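Local coordinates for variant surface glycoprotein MITAT 1.1 (Trypanosoma brucei brucei, PDB 5LY9), which forms the surface coat of the parasite as one of many antigenically distinct proteins whose serial expression lets trypanosomes evade the host immune response, at residues L53-E58 with S351-I356; Q91-R96 with W246-E251; A157-L162 with E256-D261. All coordinates share one frame; numbering follows the deposited sequence.

Contact 1. Residues L53-E58 with S351-I356; sequences LAKNPE and SNYEMI
Ala54 and Lys55, in the last turn of helix 24-55, pack against Tyr353 of helix 343-367 in a small apolar contact with a CH-pi component, about 40 Å (between centres) from the middle of this elongated chain. The backbones come nearest at Ala54 and Tyr353, whose CA atoms are 5.9 Å apart, a close approach that the small methyl group of Ala54 permits. That methyl points at the other helix, and its CB meets Tyr353 CB at 3.8 Å, so the root of the tyrosine rests on the alanine while the ring is left to the next residue. Lys55 supplies the second half of the contact. Its CG stands anti to the backbone N (chi1 -178°), and the chain runs on extended as far as CE, alongside the tyrosine and in the same direction. Lys55 CB lies over one face of the Tyr353 ring, 4.3 Å from its centroid and 18° off the normal; farther along, Lys55 CG is 3.8 Å from Tyr353 CE1, and Lys55 CE comes within 3.4 Å of Tyr353 OH.

In the A-type variant surface glycoprotein fold, the long helices 24-55 and 62-114 form the stem of each subunit, and this contact joins the far end of the first to the last helix of this N-terminal domain of the glycoprotein. Helical geometry is lost at Asn56, where the chain starts its turn toward helix 62-114. A bend at the last torsion of Lys55 (chi4 -70°) sets NZ apart from the tyrosine, and its salt bridge is made to Glu322. Pro325 and Ile328 also touch the Tyr353 side chain, whereas the neighbouring Glu354 points away from helix 24-55 and forms a salt bridge with Arg69 of the second subunit.

Contact 2. Residues Q91-R96 with W246-E251; sequences QIRSAR and WHEAWE
Segments 91-96 of helix 62-114 and 246-251 of helix 244-254 run obliquely antiparallel, with their axes 8.8 Å apart at closest approach and 136° between their N-to-C directions. Arg93, extended from CG to NE, meets Glu248 side-on: NE donates to Glu248 OE2 at 2.7 Å and NH2 to Glu248 OE1 at 2.9 Å, both nearly straight at 171°. The carboxylate, turned 39° from the guanidinium plane, receives both donors tilted from its own plane. Arg93 NH2 also reaches the anti lone pair of Glu251 OE2 at 2.8 Å, and three acceptor oxygens from two carboxylates, all near its plane, restrict the rotation of the guanidinium. Arg96, bent at chi2, comes across end-on: Arg96 NH1 meets the anti lone pair of Glu248 OE2 at 2.8 Å, and Arg96 NH2 donates to the same OE2 at 3.1 Å from above the carboxylate plane, in a more bent bond. Three N-H donors therefore converge on Glu248 OE2, a concentration of positive charge that probably favours the ionised carboxylate. One water links Arg93 NH1 to Glu251 OE2. Arg96 NH2 also donates to Pro150 O of the second subunit, placing this interhelical salt-bridge network beside the dimer interface.

Contact 3. Residues A157-L162 with E256-D261; sequences ATRTEL and EAKAKD
A three-residue salt-bridge network joins two irregular loops here, one between strands 143-144 and 173-174, the other leading from helix 244-254 to helix 275-285. Arg159 and Glu256 approach from opposite directions, and Arg159 NH2 donates to Glu256 OE1 at 3.1 Å with an N-H...O angle of 163°. The oxygen lies at the guanidinium edge, near its plane, and receives the bond on its syn lone pair, while the carboxylate stands almost perpendicular to the guanidinium (89°). Lys258 NZ binds the same Glu256 OE1, also at 3.1 Å, nearly in line with the C-O bond. With one oxygen shared by two cations, Arg159 NH2 and Lys258 NZ come within 3.3 Å of each other; these two donors are not bonded to each other, and the negative charge of OE1 probably balances them. A water accepts from both Arg159 NH1 and Lys258 NZ. The bend at chi2 of Lys258 (-75°) carries its amine back toward Glu256. Behind it, the type I turn from Lys258 to Asp261 is closed by Asp261 N to Lys258 O at 2.9 Å and, in return, by Lys258 N to Asp261 OD2 at 3.1 Å. The network lies against the long helices: Arg159 NH2 forms a further salt bridge with Glu27 on helix 24-55, and Glu256 OE2 is hydrogen-bonded to Ser94 OG on helix 62-114.

From the N terminus, the chain runs up helix 24-55 into the first half of contact 1, turns, and follows helix 62-114 back to residues 91-96. It then passes the loop at 157-162, helix 244-254 and the loop at 256-261 before helix 343-367 completes contact 1. Contact 1, tying the end of helix 24-55 to helix 343-367, closes a loop of 292 residues that encloses both others. Contact 2 closes one of 149 residues between helices 62-114 and 244-254, contact 3 one of 93 between two loops; they interleave, their centres 11 Å apart. Gln91 NE2 probably donates to Ala257 O, and Leu162 packs on Ala249 and Trp250. Contacts 1 and 2 both touch the second subunit.

Contact 1. Residues L53-E58 with S351-I356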
ATOM      1  N   LEU A  53      -5.907 -32.330  17.152  1.00 22.83           N
ATOM      2  CA  LEU A  53      -5.375 -32.617  18.472  1.00 23.28           C
ATOM      3  C   LEU A  53      -6.415 -32.477  19.542  1.00 23.80           C
ATOM      4  O   LEU A  53      -6.460 -33.303  20.499  1.00 24.30           O
ATOM      5  CB  LEU A  53      -4.231 -31.696  18.777  1.00 24.25           C
ATOM      6  CG  LEU A  53      -2.966 -31.987  17.998  1.00 24.90           C
ATOM      7  CD1 LEU A  53      -2.023 -30.788  18.003  1.00 26.31           C
ATOM      8  CD2 LEU A  53      -2.280 -33.172  18.613  1.00 26.32           C
ATOM      9  N   ALA A  54      -7.188 -31.397  19.482  1.00 23.83           N
ATOM     10  CA  ALA A  54      -8.231 -31.231  20.502  1.00 24.84           C
ATOM     11  C   ALA A  54      -9.272 -32.332  20.488  1.00 27.06           C
ATOM     12  O   ALA A  54      -9.782 -32.709  21.565  1.00 28.30           O
ATOM     13  CB  ALA A  54      -8.903 -29.896  20.360  1.00 25.11           C
ATOM     14  N   LYS A  55      -9.533 -32.858  19.307  1.00 26.62           N
ATOM     15  CA  LYS A  55     -10.542 -33.875  19.096  1.00 28.37           C
ATOM     16  C   LYS A  55      -9.982 -35.224  19.471  1.00 30.15           C
ATOM     17  O   LYS A  55     -10.759 -36.128  19.859  1.00 31.16           O
ATOM     18  CB  LYS A  55     -10.969 -33.818  17.668  1.00 27.98           C
ATOM     19  CG  LYS A  55     -12.060 -34.771  17.243  1.00 29.17           C
ATOM     20  CD  LYS A  55     -12.545 -34.459  15.834  1.00 30.47           C
ATOM     21  CE  LYS A  55     -13.715 -35.350  15.456  1.00 31.41           C
ATOM     22  NZ  LYS A  55     -13.269 -36.761  15.272  1.00 33.33           N
ATOM     23  N   ASN A  56      -8.649 -35.368  19.418  1.00 29.26           N
ATOM     24  CA  ASN A  56      -7.986 -36.677  19.559  1.00 28.80           C
ATOM     25  C   ASN A  56      -6.843 -36.671  20.561  1.00 28.87           C
ATOM     26  O   ASN A  56      -5.680 -36.850  20.188  1.00 27.98           O
ATOM     27  CB  ASN A  56      -7.481 -37.185  18.225  1.00 29.19           C
ATOM     28  CG  ASN A  56      -8.576 -37.469  17.228  1.00 31.43           C
ATOM     29  OD1 ASN A  56      -9.182 -38.524  17.233  1.00 31.61           O
ATOM     30  ND2 ASN A  56      -8.786 -36.572  16.337  1.00 29.61           N
ATOM     31  N   PRO A  57      -7.144 -36.473  21.853  1.00 30.45           N
ATOM     32  CA  PRO A  57      -6.102 -36.315  22.811  1.00 30.38           C
ATOM     33  C   PRO A  57      -5.270 -37.560  22.964  1.00 32.12           C
ATOM     34  O   PRO A  57      -4.113 -37.450  23.359  1.00 31.72           O
ATOM     35  CB  PRO A  57      -6.863 -36.004  24.151  1.00 31.03           C
ATOM     36  CG  PRO A  57      -8.223 -36.480  23.922  1.00 30.18           C
ATOM     37  CD  PRO A  57      -8.460 -36.140  22.455  1.00 31.79           C
ATOM     38  N   GLU A  58      -5.830 -38.725  22.655  1.00 30.83           N
ATOM     39  CA  GLU A  58      -5.086 -39.949  22.811  1.00 33.73           C
ATOM     40  C   GLU A  58      -4.361 -40.345  21.548  1.00 32.71           C
ATOM     41  O   GLU A  58      -3.922 -41.469  21.443  1.00 32.27           O
ATOM     42  CB  GLU A  58      -5.995 -41.076  23.286  1.00 35.26           C
ATOM     43  CG  GLU A  58      -6.750 -40.641  24.508  1.00 38.25           C
ATOM     44  CD  GLU A  58      -7.660 -41.735  24.995  1.00 44.31           C
ATOM     45  OE1 GLU A  58      -7.104 -42.786  25.354  1.00 43.62           O
ATOM     46  OE2 GLU A  58      -8.906 -41.521  24.967  1.00 50.78           O
ATOM     47  N   SER A 351     -12.680 -23.477  18.720  1.00 22.24           N
ATOM     48  CA  SER A 351     -13.272 -23.005  19.979  1.00 23.22           C
ATOM     49  C   SER A 351     -14.178 -24.055  20.631  1.00 24.22           C
ATOM     50  O   SER A 351     -14.117 -24.278  21.828  1.00 24.08           O
ATOM     51  CB  SER A 351     -14.021 -21.724  19.729  1.00 22.97           C
ATOM     52  OG  SER A 351     -13.174 -20.712  19.175  1.00 22.62           O
ATOM     53  N   ASN A 352     -15.027 -24.664  19.814  1.00 23.01           N
ATOM     54  CA  ASN A 352     -15.981 -25.658  20.277  1.00 26.33           C
ATOM     55  C   ASN A 352     -15.198 -26.878  20.804  1.00 27.31           C
ATOM     56  O   ASN A 352     -15.513 -27.402  21.877  1.00 27.66           O
ATOM     57  CB  ASN A 352     -16.907 -26.038  19.133  1.00 27.48           C
ATOM     58  CG  ASN A 352     -18.183 -26.671  19.602  1.00 30.49           C
ATOM     59  OD1 ASN A 352     -19.179 -26.705  18.892  1.00 33.63           O
ATOM     60  ND2 ASN A 352     -18.140 -27.242  20.786  1.00 30.47           N
ATOM     61  N   TYR A 353     -14.184 -27.323  20.073  1.00 26.33           N
ATOM     62  CA  TYR A 353     -13.438 -28.530  20.564  1.00 27.31           C
ATOM     63  C   TYR A 353     -12.584 -28.253  21.760  1.00 28.26           C
ATOM     64  O   TYR A 353     -12.409 -29.196  22.496  1.00 31.74           O
ATOM     65  CB  TYR A 353     -12.583 -29.237  19.494  1.00 26.66           C
ATOM     66  CG  TYR A 353     -13.379 -30.146  18.624  1.00 25.54           C
ATOM     67  CD1 TYR A 353     -13.914 -31.336  19.116  1.00 27.92           C
ATOM     68  CD2 TYR A 353     -13.617 -29.834  17.301  1.00 26.74           C
ATOM     69  CE1 TYR A 353     -14.658 -32.158  18.298  1.00 28.62           C
ATOM     70  CE2 TYR A 353     -14.401 -30.620  16.497  1.00 27.37           C
ATOM     71  CZ  TYR A 353     -14.885 -31.814  16.984  1.00 28.45           C
ATOM     72  OH  TYR A 353     -15.600 -32.631  16.152  1.00 29.44           O
ATOM     73  N   GLU A 354     -12.035 -27.056  21.952  1.00 28.29           N
ATOM     74  CA  GLU A 354     -11.322 -26.736  23.212  1.00 28.62           C
ATOM     75  C   GLU A 354     -12.320 -26.844  24.459  1.00 29.91           C
ATOM     76  O   GLU A 354     -11.916 -27.221  25.608  1.00 30.09           O
ATOM     77  CB  GLU A 354     -10.630 -25.382  23.198  1.00 30.89           C
ATOM     78  CG  GLU A 354      -9.390 -25.179  22.276  1.00 30.51           C
ATOM     79  CD  GLU A 354      -8.762 -23.713  22.288  1.00 32.55           C
ATOM     80  OE1 GLU A 354      -9.326 -22.747  22.905  1.00 29.16           O
ATOM     81  OE2 GLU A 354      -7.680 -23.505  21.607  1.00 34.92           O
ATOM     82  N   MET A 355     -13.577 -26.480  24.270  1.00 27.99           N
ATOM     83  CA  MET A 355     -14.555 -26.571  25.326  1.00 27.85           C
ATOM     84  C   MET A 355     -14.816 -28.035  25.598  1.00 27.68           C
ATOM     85  O   MET A 355     -14.791 -28.478  26.752  1.00 27.75           O
ATOM     86  CB  MET A 355     -15.894 -25.893  24.962  1.00 28.27           C
ATOM     87  CG  MET A 355     -16.844 -25.813  26.152  1.00 28.90           C
ATOM     88  SD  MET A 355     -18.315 -24.862  25.733  1.00 30.84           S
ATOM     89  CE  MET A 355     -19.012 -25.832  24.479  1.00 31.33           C
ATOM     90  N   ILE A 356     -15.034 -28.788  24.545  1.00 27.39           N
ATOM     91  CA  ILE A 356     -15.302 -30.217  24.633  1.00 29.82           C
ATOM     92  C   ILE A 356     -14.160 -30.939  25.303  1.00 30.56           C
ATOM     93  O   ILE A 356     -14.401 -31.840  26.159  1.00 31.88           O
ATOM     94  CB  ILE A 356     -15.588 -30.825  23.259  1.00 31.21           C
ATOM     95  CG1 ILE A 356     -16.965 -30.395  22.771  1.00 30.40           C
ATOM     96  CG2 ILE A 356     -15.478 -32.365  23.324  1.00 33.46           C
ATOM     97  CD1 ILE A 356     -17.229 -30.652  21.301  1.00 32.30           C
TER

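Contact 2. Residues Q91-R96 with W246-E251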
ATOM      1  N   GLN A  91       5.370  -2.457  -0.743  1.00 19.15           N
ATOM      2  CA  GLN A  91       4.267  -2.482  -1.738  1.00 20.32           C
ATOM      3  C   GLN A  91       3.660  -1.092  -1.894  1.00 20.24           C
ATOM      4  O   GLN A  91       3.492  -0.603  -3.016  1.00 19.58           O
ATOM      5  CB  GLN A  91       3.280  -3.551  -1.424  1.00 19.66           C
ATOM      6  CG  GLN A  91       3.859  -4.954  -1.482  1.00 20.55           C
ATOM      7  CD  GLN A  91       2.927  -6.059  -1.068  1.00 19.91           C
ATOM      8  OE1 GLN A  91       1.862  -5.839  -0.511  1.00 20.90           O
ATOM      9  NE2 GLN A  91       3.307  -7.272  -1.413  1.00 22.55           N
ATOM     10  N   ILE A  92       3.464  -0.405  -0.761  1.00 20.52           N
ATOM     11  CA  ILE A  92       3.079   1.006  -0.786  1.00 20.22           C
ATOM     12  C   ILE A  92       4.174   1.855  -1.461  1.00 20.01           C
ATOM     13  O   ILE A  92       3.867   2.768  -2.299  1.00 19.13           O
ATOM     14  CB  ILE A  92       2.731   1.512   0.614  1.00 21.15           C
ATOM     15  CG1 ILE A  92       1.440   0.813   1.083  1.00 21.45           C
ATOM     16  CG2 ILE A  92       2.508   3.017   0.620  1.00 20.84           C
ATOM     17  CD1 ILE A  92       1.130   1.214   2.507  1.00 22.69           C
ATOM     18  N   ARG A  93       5.413   1.595  -1.110  1.00 18.33           N
ATOM     19  CA  ARG A  93       6.526   2.340  -1.673  1.00 19.01           C
ATOM     20  C   ARG A  93       6.490   2.228  -3.217  1.00 19.23           C
ATOM     21  O   ARG A  93       6.617   3.229  -3.962  1.00 17.72           O
ATOM     22  CB  ARG A  93       7.860   1.845  -1.159  1.00 18.54           C
ATOM     23  CG  ARG A  93       9.041   2.597  -1.670  1.00 18.69           C
ATOM     24  CD  ARG A  93      10.313   1.817  -1.493  1.00 19.10           C
ATOM     25  NE  ARG A  93      11.439   2.572  -2.024  1.00 20.25           N
ATOM     26  CZ  ARG A  93      12.657   2.086  -2.086  1.00 21.33           C
ATOM     27  NH1 ARG A  93      12.940   0.854  -1.615  1.00 23.18           N
ATOM     28  NH2 ARG A  93      13.617   2.839  -2.540  1.00 22.43           N
ATOM     29  N   SER A  94       6.332   1.010  -3.734  1.00 18.83           N
ATOM     30  CA  SER A  94       6.364   0.831  -5.179  1.00 19.08           C
ATOM     31  C   SER A  94       5.136   1.438  -5.864  1.00 19.26           C
ATOM     32  O   SER A  94       5.260   2.096  -6.922  1.00 18.72           O
ATOM     33  CB  SER A  94       6.469  -0.658  -5.558  1.00 18.89           C
ATOM     34  OG  SER A  94       6.597  -0.845  -6.961  1.00 19.19           O
ATOM     35  N   ALA A  95       3.971   1.219  -5.304  1.00 19.67           N
ATOM     36  CA  ALA A  95       2.743   1.846  -5.846  1.00 19.35           C
ATOM     37  C   ALA A  95       2.921   3.361  -5.921  1.00 19.76           C
ATOM     38  O   ALA A  95       2.651   3.941  -6.971  1.00 18.71           O
ATOM     39  CB  ALA A  95       1.521   1.447  -5.044  1.00 19.72           C
ATOM     40  N   ARG A  96       3.422   4.004  -4.882  1.00 18.92           N
ATOM     41  CA  ARG A  96       3.496   5.477  -4.878  1.00 19.46           C
ATOM     42  C   ARG A  96       4.653   5.956  -5.727  1.00 19.60           C
ATOM     43  O   ARG A  96       4.575   7.058  -6.310  1.00 19.77           O
ATOM     44  CB  ARG A  96       3.531   6.028  -3.466  1.00 19.73           C
ATOM     45  CG  ARG A  96       4.809   5.845  -2.681  1.00 19.62           C
ATOM     46  CD  ARG A  96       5.650   7.084  -2.867  1.00 20.64           C
ATOM     47  NE  ARG A  96       6.864   7.218  -2.015  1.00 20.27           N
ATOM     48  CZ  ARG A  96       8.020   6.631  -2.262  1.00 21.12           C
ATOM     49  NH1 ARG A  96       8.159   5.670  -3.190  1.00 21.49           N
ATOM     50  NH2 ARG A  96       9.064   6.926  -1.523  1.00 20.64           N
ATOM     51  N   TRP A 246      12.991   8.626 -10.897  1.00 19.54           N
ATOM     52  CA  TRP A 246      13.268   7.479 -11.766  1.00 20.22           C
ATOM     53  C   TRP A 246      14.036   6.405 -11.016  1.00 20.23           C
ATOM     54  O   TRP A 246      13.697   5.249 -11.109  1.00 19.44           O
ATOM     55  CB  TRP A 246      14.063   7.905 -12.988  1.00 20.92           C
ATOM     56  CG  TRP A 246      13.317   8.881 -13.837  1.00 21.52           C
ATOM     57  CD1 TRP A 246      13.233  10.231 -13.693  1.00 21.85           C
ATOM     58  CD2 TRP A 246      12.615   8.579 -15.035  1.00 22.27           C
ATOM     59  NE1 TRP A 246      12.528  10.780 -14.725  1.00 22.55           N
ATOM     60  CE2 TRP A 246      12.144   9.790 -15.575  1.00 22.88           C
ATOM     61  CE3 TRP A 246      12.322   7.406 -15.705  1.00 22.36           C
ATOM     62  CZ2 TRP A 246      11.373   9.831 -16.768  1.00 23.47           C
ATOM     63  CZ3 TRP A 246      11.564   7.457 -16.861  1.00 22.44           C
ATOM     64  CH2 TRP A 246      11.105   8.637 -17.378  1.00 22.84           C
ATOM     65  N   HIS A 247      15.018   6.806 -10.240  1.00 20.36           N
ATOM     66  CA  HIS A 247      15.715   5.845  -9.398  1.00 21.12           C
ATOM     67  C   HIS A 247      14.744   5.222  -8.400  1.00 20.70           C
ATOM     68  O   HIS A 247      14.793   4.010  -8.194  1.00 21.45           O
ATOM     69  CB  HIS A 247      16.806   6.555  -8.593  1.00 23.29           C
ATOM     70  CG  HIS A 247      17.590   5.611  -7.754  1.00 24.21           C
ATOM     71  ND1 HIS A 247      17.149   5.179  -6.540  1.00 26.02           N
ATOM     72  CD2 HIS A 247      18.718   4.920  -8.016  1.00 25.88           C
ATOM     73  CE1 HIS A 247      18.011   4.301  -6.045  1.00 26.80           C
ATOM     74  NE2 HIS A 247      19.005   4.176  -6.893  1.00 25.10           N
ATOM     75  N   GLU A 248      13.844   6.030  -7.803  1.00 19.42           N
ATOM     76  CA  GLU A 248      12.963   5.539  -6.805  1.00 19.95           C
ATOM     77  C   GLU A 248      11.947   4.517  -7.338  1.00 18.76           C
ATOM     78  O   GLU A 248      11.759   3.458  -6.741  1.00 19.74           O
ATOM     79  CB  GLU A 248      12.236   6.696  -6.103  1.00 19.86           C
ATOM     80  CG  GLU A 248      11.185   6.217  -5.121  1.00 20.07           C
ATOM     81  CD  GLU A 248      11.713   5.489  -3.881  1.00 21.67           C
ATOM     82  OE1 GLU A 248      12.923   5.408  -3.634  1.00 22.45           O
ATOM     83  OE2 GLU A 248      10.874   4.994  -3.126  1.00 22.17           O
ATOM     84  N   ALA A 249      11.325   4.774  -8.499  1.00 19.08           N
ATOM     85  CA  ALA A 249      10.436   3.744  -9.093  1.00 18.65           C
ATOM     86  C   ALA A 249      11.186   2.474  -9.436  1.00 19.45           C
ATOM     87  O   ALA A 249      10.666   1.403  -9.226  1.00 18.60           O
ATOM     88  CB  ALA A 249       9.710   4.242 -10.298  1.00 19.20           C
ATOM     89  N   TRP A 250      12.404   2.613  -9.933  1.00 19.39           N
ATOM     90  CA  TRP A 250      13.181   1.445 -10.273  1.00 20.65           C
ATOM     91  C   TRP A 250      13.549   0.571  -9.088  1.00 21.15           C
ATOM     92  O   TRP A 250      13.316  -0.653  -9.092  1.00 21.47           O
ATOM     93  CB  TRP A 250      14.410   1.866 -11.084  1.00 21.34           C
ATOM     94  CG  TRP A 250      15.425   0.828 -11.274  1.00 21.69           C
ATOM     95  CD1 TRP A 250      15.380  -0.219 -12.112  1.00 22.00           C
ATOM     96  CD2 TRP A 250      16.717   0.825 -10.667  1.00 22.21           C
ATOM     97  NE1 TRP A 250      16.590  -0.933 -12.037  1.00 23.17           N
ATOM     98  CE2 TRP A 250      17.399  -0.330 -11.124  1.00 23.58           C
ATOM     99  CE3 TRP A 250      17.320   1.632  -9.706  1.00 23.91           C
ATOM    100  CZ2 TRP A 250      18.706  -0.670 -10.691  1.00 25.24           C
ATOM    101  CZ3 TRP A 250      18.635   1.328  -9.287  1.00 26.53           C
ATOM    102  CH2 TRP A 250      19.283   0.149  -9.757  1.00 26.17           C
ATOM    103  N   GLU A 251      14.142   1.191  -8.104  1.00 20.54           N
ATOM    104  CA  GLU A 251      14.543   0.486  -6.874  1.00 20.15           C
ATOM    105  C   GLU A 251      13.328  -0.057  -6.141  1.00 20.74           C
ATOM    106  O   GLU A 251      13.327  -1.227  -5.717  1.00 20.58           O
ATOM    107  CB  GLU A 251      15.336   1.406  -5.980  1.00 21.30           C
ATOM    108  CG  GLU A 251      15.788   0.719  -4.714  1.00 24.32           C
ATOM    109  CD  GLU A 251      16.773   1.531  -3.906  1.00 25.43           C
ATOM    110  OE1 GLU A 251      17.992   1.517  -4.279  1.00 27.04           O
ATOM    111  OE2 GLU A 251      16.323   2.197  -2.957  1.00 26.52           O
TER
HETATM  112  O   HOH W   1      15.517   0.042  -0.620  1.00 42.31           O
HETATM  113  O   HOH W   2       7.678   1.514  -8.776  1.00 23.93           O

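Contact 3. Residues A157-L162 with E256-D261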
ATOM      1  N   ALA A 157       0.756  -6.398 -14.089  1.00 25.70           N
ATOM      2  CA  ALA A 157       1.437  -5.379 -14.909  1.00 24.03           C
ATOM      3  C   ALA A 157       2.489  -5.981 -15.834  1.00 24.30           C
ATOM      4  O   ALA A 157       3.008  -7.110 -15.641  1.00 24.25           O
ATOM      5  CB  ALA A 157       2.077  -4.414 -13.979  1.00 22.89           C
ATOM      6  N   THR A 158       2.802  -5.257 -16.901  1.00 23.18           N
ATOM      7  CA  THR A 158       3.876  -5.676 -17.765  1.00 24.08           C
ATOM      8  C   THR A 158       5.217  -5.362 -17.117  1.00 24.74           C
ATOM      9  O   THR A 158       5.288  -4.577 -16.210  1.00 23.61           O
ATOM     10  CB  THR A 158       3.762  -5.075 -19.139  1.00 24.46           C
ATOM     11  OG1 THR A 158       3.787  -3.633 -19.081  1.00 24.95           O
ATOM     12  CG2 THR A 158       2.493  -5.545 -19.817  1.00 25.57           C
ATOM     13  N   ARG A 159       6.273  -6.000 -17.618  1.00 25.36           N
ATOM     14  CA  ARG A 159       7.590  -5.892 -17.064  1.00 24.65           C
ATOM     15  C   ARG A 159       8.628  -5.643 -18.116  1.00 24.48           C
ATOM     16  O   ARG A 159       9.825  -5.942 -17.918  1.00 22.74           O
ATOM     17  CB  ARG A 159       7.883  -7.246 -16.371  1.00 27.34           C
ATOM     18  CG  ARG A 159       6.999  -7.421 -15.153  1.00 29.19           C
ATOM     19  CD  ARG A 159       7.678  -6.866 -13.938  1.00 30.63           C
ATOM     20  NE  ARG A 159       6.865  -6.974 -12.723  1.00 28.52           N
ATOM     21  CZ  ARG A 159       7.303  -6.615 -11.518  1.00 27.43           C
ATOM     22  NH1 ARG A 159       8.517  -6.128 -11.320  1.00 26.58           N
ATOM     23  NH2 ARG A 159       6.484  -6.744 -10.499  1.00 27.09           N
ATOM     24  N   THR A 160       8.217  -4.981 -19.210  1.00 22.39           N
ATOM     25  CA  THR A 160       9.154  -4.694 -20.267  1.00 22.56           C
ATOM     26  C   THR A 160       9.698  -3.322 -20.238  1.00 22.47           C
ATOM     27  O   THR A 160      10.789  -3.072 -20.830  1.00 22.66           O
ATOM     28  CB  THR A 160       8.461  -4.918 -21.658  1.00 23.19           C
ATOM     29  OG1 THR A 160       7.121  -4.423 -21.665  1.00 22.99           O
ATOM     30  CG2 THR A 160       8.429  -6.441 -21.924  1.00 25.25           C
ATOM     31  N   GLU A 161       8.944  -2.376 -19.636  1.00 20.23           N
ATOM     32  CA  GLU A 161       9.362  -0.986 -19.728  1.00 19.91           C
ATOM     33  C   GLU A 161      10.235  -0.559 -18.543  1.00 20.89           C
ATOM     34  O   GLU A 161      11.093   0.336 -18.690  1.00 20.21           O
ATOM     35  CB  GLU A 161       8.197  -0.035 -19.914  1.00 20.98           C
ATOM     36  CG  GLU A 161       7.201  -0.486 -20.995  1.00 21.50           C
ATOM     37  CD  GLU A 161       7.894  -0.815 -22.316  1.00 21.37           C
ATOM     38  OE1 GLU A 161       8.793  -0.061 -22.764  1.00 21.06           O
ATOM     39  OE2 GLU A 161       7.557  -1.911 -22.859  1.00 22.96           O
ATOM     40  N   LEU A 162      10.056  -1.225 -17.405  1.00 20.51           N
ATOM     41  CA  LEU A 162      10.861  -0.940 -16.213  1.00 20.84           C
ATOM     42  C   LEU A 162      11.260  -2.279 -15.656  1.00 20.17           C
ATOM     43  O   LEU A 162      10.427  -3.010 -15.100  1.00 20.45           O
ATOM     44  CB  LEU A 162      10.054  -0.120 -15.187  1.00 20.40           C
ATOM     45  CG  LEU A 162      10.720   0.050 -13.807  1.00 21.12           C
ATOM     46  CD1 LEU A 162      12.171   0.500 -14.010  1.00 21.11           C
ATOM     47  CD2 LEU A 162       9.925   0.992 -12.876  1.00 21.67           C
ATOM     48  N   GLU A 256      10.035  -5.025  -4.223  1.00 21.62           N
ATOM     49  CA  GLU A 256       8.676  -5.398  -3.848  1.00 22.70           C
ATOM     50  C   GLU A 256       8.704  -6.739  -3.129  1.00 23.08           C
ATOM     51  O   GLU A 256       9.287  -7.750  -3.622  1.00 22.35           O
ATOM     52  CB  GLU A 256       7.807  -5.573  -5.070  1.00 22.45           C
ATOM     53  CG  GLU A 256       7.534  -4.271  -5.768  1.00 22.62           C
ATOM     54  CD  GLU A 256       6.939  -4.400  -7.168  1.00 23.24           C
ATOM     55  OE1 GLU A 256       7.007  -5.475  -7.721  1.00 23.47           O
ATOM     56  OE2 GLU A 256       6.429  -3.365  -7.709  1.00 22.65           O
ATOM     57  N   ALA A 257       7.980  -6.801  -1.995  1.00 22.23           N
ATOM     58  CA  ALA A 257       7.677  -8.106  -1.334  1.00 23.55           C
ATOM     59  C   ALA A 257       6.709  -8.896  -2.219  1.00 23.71           C
ATOM     60  O   ALA A 257       5.767  -8.332  -2.754  1.00 24.81           O
ATOM     61  CB  ALA A 257       7.031  -7.883   0.032  1.00 23.89           C
ATOM     62  N   LYS A 258       6.912 -10.198  -2.273  1.00 22.03           N
ATOM     63  CA  LYS A 258       6.117 -11.106  -3.040  1.00 22.53           C
ATOM     64  C   LYS A 258       5.562 -12.192  -2.163  1.00 22.14           C
ATOM     65  O   LYS A 258       6.208 -12.655  -1.198  1.00 22.39           O
ATOM     66  CB  LYS A 258       6.958 -11.780  -4.097  1.00 23.76           C
ATOM     67  CG  LYS A 258       7.872 -10.911  -5.002  1.00 24.31           C
ATOM     68  CD  LYS A 258       7.108 -10.172  -6.036  1.00 24.77           C
ATOM     69  CE  LYS A 258       8.037  -9.222  -6.774  1.00 25.92           C
ATOM     70  NZ  LYS A 258       7.289  -8.524  -7.870  1.00 27.45           N
ATOM     71  N   ALA A 259       4.382 -12.649  -2.514  1.00 21.76           N
ATOM     72  CA  ALA A 259       3.735 -13.712  -1.808  1.00 22.00           C
ATOM     73  C   ALA A 259       4.547 -14.994  -1.791  1.00 22.92           C
ATOM     74  O   ALA A 259       4.538 -15.751  -0.788  1.00 24.22           O
ATOM     75  CB  ALA A 259       2.356 -13.952  -2.421  1.00 22.04           C
ATOM     76  N   LYS A 260       5.300 -15.235  -2.846  1.00 23.16           N
ATOM     77  CA  LYS A 260       6.207 -16.360  -2.899  1.00 25.34           C
ATOM     78  C   LYS A 260       7.465 -16.267  -2.049  1.00 25.35           C
ATOM     79  O   LYS A 260       8.197 -17.244  -1.995  1.00 25.11           O
ATOM     80  CB  LYS A 260       6.623 -16.640  -4.360  1.00 28.14           C
ATOM     81  CG  LYS A 260       7.607 -15.671  -4.893  1.00 32.35           C
ATOM     82  CD  LYS A 260       7.860 -15.796  -6.409  1.00 38.38           C
ATOM     83  CE  LYS A 260       8.558 -14.525  -6.828  1.00 42.23           C
ATOM     84  NZ  LYS A 260       9.875 -14.507  -6.153  1.00 48.81           N
ATOM     85  N   ASP A 261       7.692 -15.150  -1.345  1.00 24.77           N
ATOM     86  CA  ASP A 261       8.878 -14.965  -0.549  1.00 24.98           C
ATOM     87  C   ASP A 261       8.852 -15.937   0.637  1.00 26.09           C
ATOM     88  O   ASP A 261       7.798 -16.349   1.092  1.00 26.01           O
ATOM     89  CB  ASP A 261       9.039 -13.512  -0.029  1.00 25.66           C
ATOM     90  CG  ASP A 261       9.392 -12.498  -1.135  1.00 27.30           C
ATOM     91  OD1 ASP A 261       9.711 -12.921  -2.248  1.00 30.70           O
ATOM     92  OD2 ASP A 261       9.363 -11.286  -0.814  1.00 28.01           O
TER
HETATM   93  O   HOH W   3       9.470  -6.779  -8.703  1.00 26.73           O